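Local atomic coordinates of coclaurine N-methyltransferase (Coptis japonica, PDB entry 6GKV), a protein that transfers a methyl group from S-adenosyl-L-methionine to the ring nitrogen of coclaurine and related tetrahydroisoquinolines in alkaloid biosynthesis. Residues L225-H230 against S262-F267. Residues are numbered along the deposited sequence; the frame is centred on the assembly and turned at random.
Sequences LEHICH and SFFLYF
F264 meets H227 and L225 where the interior strand 221-230 of the Rossmann-type methyltransferase sheet is covered by the loop between strands 257-258 and 272-279. The aromatic pair is T-shaped: the F264 ring brings its edge to the imidazole face, centroids 4.6 Å apart and planes at 85°. F264 CE2 sits over the middle of that imidazole, 3.3 Å from H227 CD2. F264 also makes edge-to-face pairs with F200 and Y206 and touches F349 of strand 342-350. The apolar part comes from L225, which crosses F264 at about a right angle and sets CD2 3.5 Å from F264 CD2. Its CG lies anti to the backbone N (chi1 172°), and chi2 of 67° then turns that methyl to the phenyl. No hydrogen bond joins the two segments. An alanine at H227 is likely to leave the F264 edge without its aromatic face and open a gap between strand and loop. Bound N-methylheliamine is about 8 Å from the H227 side chain; the contact lies near the pocket without lining it. The imidazole's rotation is also restrained by a bond within its own strand: H227 ND1 donates to I228 O at 3.0 Å, from above the carbonyl plane.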
ATOM      1  N   LEU A 225       8.693 -12.474  -4.439  1.00 49.86           N
ATOM      2  CA  LEU A 225       8.413 -12.705  -3.021  1.00 46.82           C
ATOM      3  C   LEU A 225       6.993 -13.181  -2.730  1.00 43.64           C
ATOM      4  O   LEU A 225       6.038 -12.610  -3.221  1.00 43.28           O
ATOM      5  CB  LEU A 225       8.660 -11.424  -2.232  1.00 49.24           C
ATOM      6  CG  LEU A 225       8.221 -11.458  -0.770  1.00 49.52           C
ATOM      7  CD1 LEU A 225       9.093 -12.423  -0.035  1.00 45.33           C
ATOM      8  CD2 LEU A 225       8.316 -10.068  -0.153  1.00 54.81           C
ATOM      9  N   GLU A 226       6.867 -14.216  -1.907  1.00 44.49           N
ATOM     10  CA  GLU A 226       5.581 -14.581  -1.327  1.00 43.08           C
ATOM     11  C   GLU A 226       5.647 -14.471   0.200  1.00 50.03           C
ATOM     12  O   GLU A 226       6.588 -14.973   0.837  1.00 44.19           O
ATOM     13  CB  GLU A 226       5.160 -15.998  -1.729  1.00 37.54           C
ATOM     14  CG  GLU A 226       3.775 -16.400  -1.178  1.00 42.64           C
ATOM     15  CD  GLU A 226       3.411 -17.866  -1.447  1.00 49.33           C
ATOM     16  OE1 GLU A 226       2.982 -18.186  -2.572  1.00 54.44           O
ATOM     17  OE2 GLU A 226       3.553 -18.706  -0.538  1.00 45.33           O
ATOM     18  N   HIS A 227       4.654 -13.797   0.781  1.00 35.67           N
ATOM     19  CA  HIS A 227       4.510 -13.768   2.221  1.00 33.34           C
ATOM     20  C   HIS A 227       3.051 -13.837   2.571  1.00 37.61           C
ATOM     21  O   HIS A 227       2.225 -13.270   1.875  1.00 36.86           O
ATOM     22  CB  HIS A 227       5.117 -12.515   2.827  1.00 27.53           C
ATOM     23  CG  HIS A 227       4.500 -11.247   2.337  1.00 39.80           C
ATOM     24  ND1 HIS A 227       3.506 -10.591   3.031  1.00 40.36           N
ATOM     25  CD2 HIS A 227       4.746 -10.500   1.235  1.00 39.22           C
ATOM     26  CE1 HIS A 227       3.169  -9.491   2.379  1.00 39.41           C
ATOM     27  NE2 HIS A 227       3.906  -9.411   1.286  1.00 40.77           N
ATOM     28  N   ILE A 228       2.722 -14.536   3.643  1.00 30.20           N
ATOM     29  CA  ILE A 228       1.355 -14.512   4.091  1.00 34.08           C
ATOM     30  C   ILE A 228       1.153 -13.120   4.689  1.00 36.92           C
ATOM     31  O   ILE A 228       2.131 -12.450   5.017  1.00 38.72           O
ATOM     32  CB  ILE A 228       1.068 -15.652   5.091  1.00 36.57           C
ATOM     33  CG1 ILE A 228       2.108 -15.659   6.210  1.00 27.08           C
ATOM     34  CG2 ILE A 228       1.124 -16.978   4.359  1.00 39.12           C
ATOM     35  CD1 ILE A 228       1.788 -14.750   7.357  1.00 29.76           C
ATOM     36  N   CYS A 229      -0.095 -12.671   4.817  1.00 40.36           N
ATOM     37  CA  CYS A 229      -0.352 -11.328   5.335  1.00 32.59           C
ATOM     38  C   CYS A 229      -1.747 -11.211   5.911  1.00 34.25           C
ATOM     39  O   CYS A 229      -2.558 -12.143   5.781  1.00 32.17           O
ATOM     40  CB  CYS A 229      -0.181 -10.301   4.227  1.00 37.55           C
ATOM     41  SG  CYS A 229      -1.443 -10.499   2.968  1.00 41.60           S
ATOM     42  N   HIS A 230      -2.022 -10.088   6.575  1.00 28.48           N
ATOM     43  CA  HIS A 230      -3.398  -9.644   6.685  1.00 42.39           C
ATOM     44  C   HIS A 230      -3.601  -8.501   5.693  1.00 41.19           C
ATOM     45  O   HIS A 230      -2.700  -7.689   5.477  1.00 42.78           O
ATOM     46  CB  HIS A 230      -3.768  -9.189   8.092  1.00 34.54           C
ATOM     47  CG  HIS A 230      -5.196  -8.738   8.188  1.00 37.40           C
ATOM     48  ND1 HIS A 230      -5.573  -7.426   8.005  1.00 34.84           N
ATOM     49  CD2 HIS A 230      -6.343  -9.445   8.369  1.00 32.06           C
ATOM     50  CE1 HIS A 230      -6.893  -7.336   8.116  1.00 39.55           C
ATOM     51  NE2 HIS A 230      -7.379  -8.544   8.336  1.00 44.14           N
ATOM     52  N   SER A 262       0.305  -4.667   1.988  1.00 37.42           N
ATOM     53  CA  SER A 262       1.032  -3.501   1.450  1.00 44.85           C
ATOM     54  C   SER A 262       2.459  -3.322   1.949  1.00 44.42           C
ATOM     55  O   SER A 262       3.095  -2.321   1.624  1.00 42.54           O
ATOM     56  CB  SER A 262       0.284  -2.219   1.802  1.00 43.46           C
ATOM     57  OG  SER A 262       0.492  -1.925   3.186  1.00 47.79           O
ATOM     58  N   PHE A 263       2.948  -4.258   2.753  1.00 42.85           N
ATOM     59  CA  PHE A 263       4.047  -3.955   3.678  1.00 40.79           C
ATOM     60  C   PHE A 263       5.375  -3.652   2.987  1.00 38.15           C
ATOM     61  O   PHE A 263       6.050  -2.677   3.320  1.00 46.29           O
ATOM     62  CB  PHE A 263       4.243  -5.112   4.696  1.00 30.41           C
ATOM     63  CG  PHE A 263       4.833  -4.656   6.012  1.00 26.49           C
ATOM     64  CD1 PHE A 263       4.121  -3.794   6.836  1.00 32.72           C
ATOM     65  CD2 PHE A 263       6.083  -5.078   6.421  1.00 32.83           C
ATOM     66  CE1 PHE A 263       4.658  -3.362   8.049  1.00 40.68           C
ATOM     67  CE2 PHE A 263       6.642  -4.648   7.640  1.00 29.80           C
ATOM     68  CZ  PHE A 263       5.945  -3.786   8.441  1.00 35.28           C
ATOM     69  N   PHE A 264       5.737  -4.463   2.007  1.00 37.28           N
ATOM     70  CA  PHE A 264       7.039  -4.332   1.401  1.00 38.45           C
ATOM     71  C   PHE A 264       7.045  -3.267   0.333  1.00 45.95           C
ATOM     72  O   PHE A 264       8.092  -2.924  -0.198  1.00 46.12           O
ATOM     73  CB  PHE A 264       7.480  -5.683   0.880  1.00 42.73           C
ATOM     74  CG  PHE A 264       7.575  -6.703   1.968  1.00 37.87           C
ATOM     75  CD1 PHE A 264       8.512  -6.554   2.976  1.00 49.88           C
ATOM     76  CD2 PHE A 264       6.707  -7.781   2.020  1.00 38.23           C
ATOM     77  CE1 PHE A 264       8.604  -7.479   4.023  1.00 53.61           C
ATOM     78  CE2 PHE A 264       6.793  -8.706   3.053  1.00 52.11           C
ATOM     79  CZ  PHE A 264       7.741  -8.551   4.060  1.00 51.99           C
ATOM     80  N   LEU A 265       5.870  -2.697   0.068  1.00 46.36           N
ATOM     81  CA  LEU A 265       5.785  -1.486  -0.722  1.00 46.26           C
ATOM     82  C   LEU A 265       6.558  -0.373  -0.014  1.00 48.68           C
ATOM     83  O   LEU A 265       6.901   0.652  -0.620  1.00 41.70           O
ATOM     84  CB  LEU A 265       4.321  -1.071  -0.939  1.00 47.05           C
ATOM     85  CG  LEU A 265       3.402  -2.061  -1.685  1.00 48.60           C
ATOM     86  CD1 LEU A 265       2.014  -1.487  -1.887  1.00 32.83           C
ATOM     87  CD2 LEU A 265       3.989  -2.520  -3.029  1.00 41.64           C
ATOM     88  N   TYR A 266       6.820  -0.571   1.279  1.00 43.63           N
ATOM     89  CA  TYR A 266       7.434   0.471   2.097  1.00 39.54           C
ATOM     90  C   TYR A 266       8.916   0.216   2.278  1.00 37.76           C
ATOM     91  O   TYR A 266       9.587   0.920   3.032  1.00 35.22           O
ATOM     92  CB  TYR A 266       6.747   0.559   3.459  1.00 39.33           C
ATOM     93  CG  TYR A 266       5.367   1.191   3.427  1.00 41.68           C
ATOM     94  CD1 TYR A 266       5.217   2.577   3.280  1.00 39.17           C
ATOM     95  CD2 TYR A 266       4.224   0.417   3.553  1.00 43.01           C
ATOM     96  CE1 TYR A 266       3.975   3.172   3.244  1.00 31.39           C
ATOM     97  CE2 TYR A 266       2.939   1.009   3.527  1.00 43.47           C
ATOM     98  CZ  TYR A 266       2.832   2.387   3.378  1.00 42.09           C
ATOM     99  OH  TYR A 266       1.591   2.985   3.361  1.00 42.59           O
ATOM    100  N   PHE A 267       9.411  -0.807   1.591  1.00 32.57           N
ATOM    101  CA  PHE A 267      10.813  -1.204   1.684  1.00 37.89           C
ATOM    102  C   PHE A 267      11.400  -1.288   0.266  1.00 43.88           C
ATOM    103  O   PHE A 267      11.697  -2.371  -0.254  1.00 40.70           O
ATOM    104  CB  PHE A 267      10.947  -2.535   2.451  1.00 38.92           C
ATOM    105  CG  PHE A 267      10.704  -2.396   3.939  1.00 33.69           C
ATOM    106  CD1 PHE A 267      11.716  -1.919   4.787  1.00 38.54           C
ATOM    107  CD2 PHE A 267       9.478  -2.729   4.486  1.00 26.03           C
ATOM    108  CE1 PHE A 267      11.498  -1.766   6.153  1.00 36.90           C
ATOM    109  CE2 PHE A 267       9.233  -2.554   5.841  1.00 31.65           C
ATOM    110  CZ  PHE A 267      10.252  -2.084   6.686  1.00 36.42           C
TER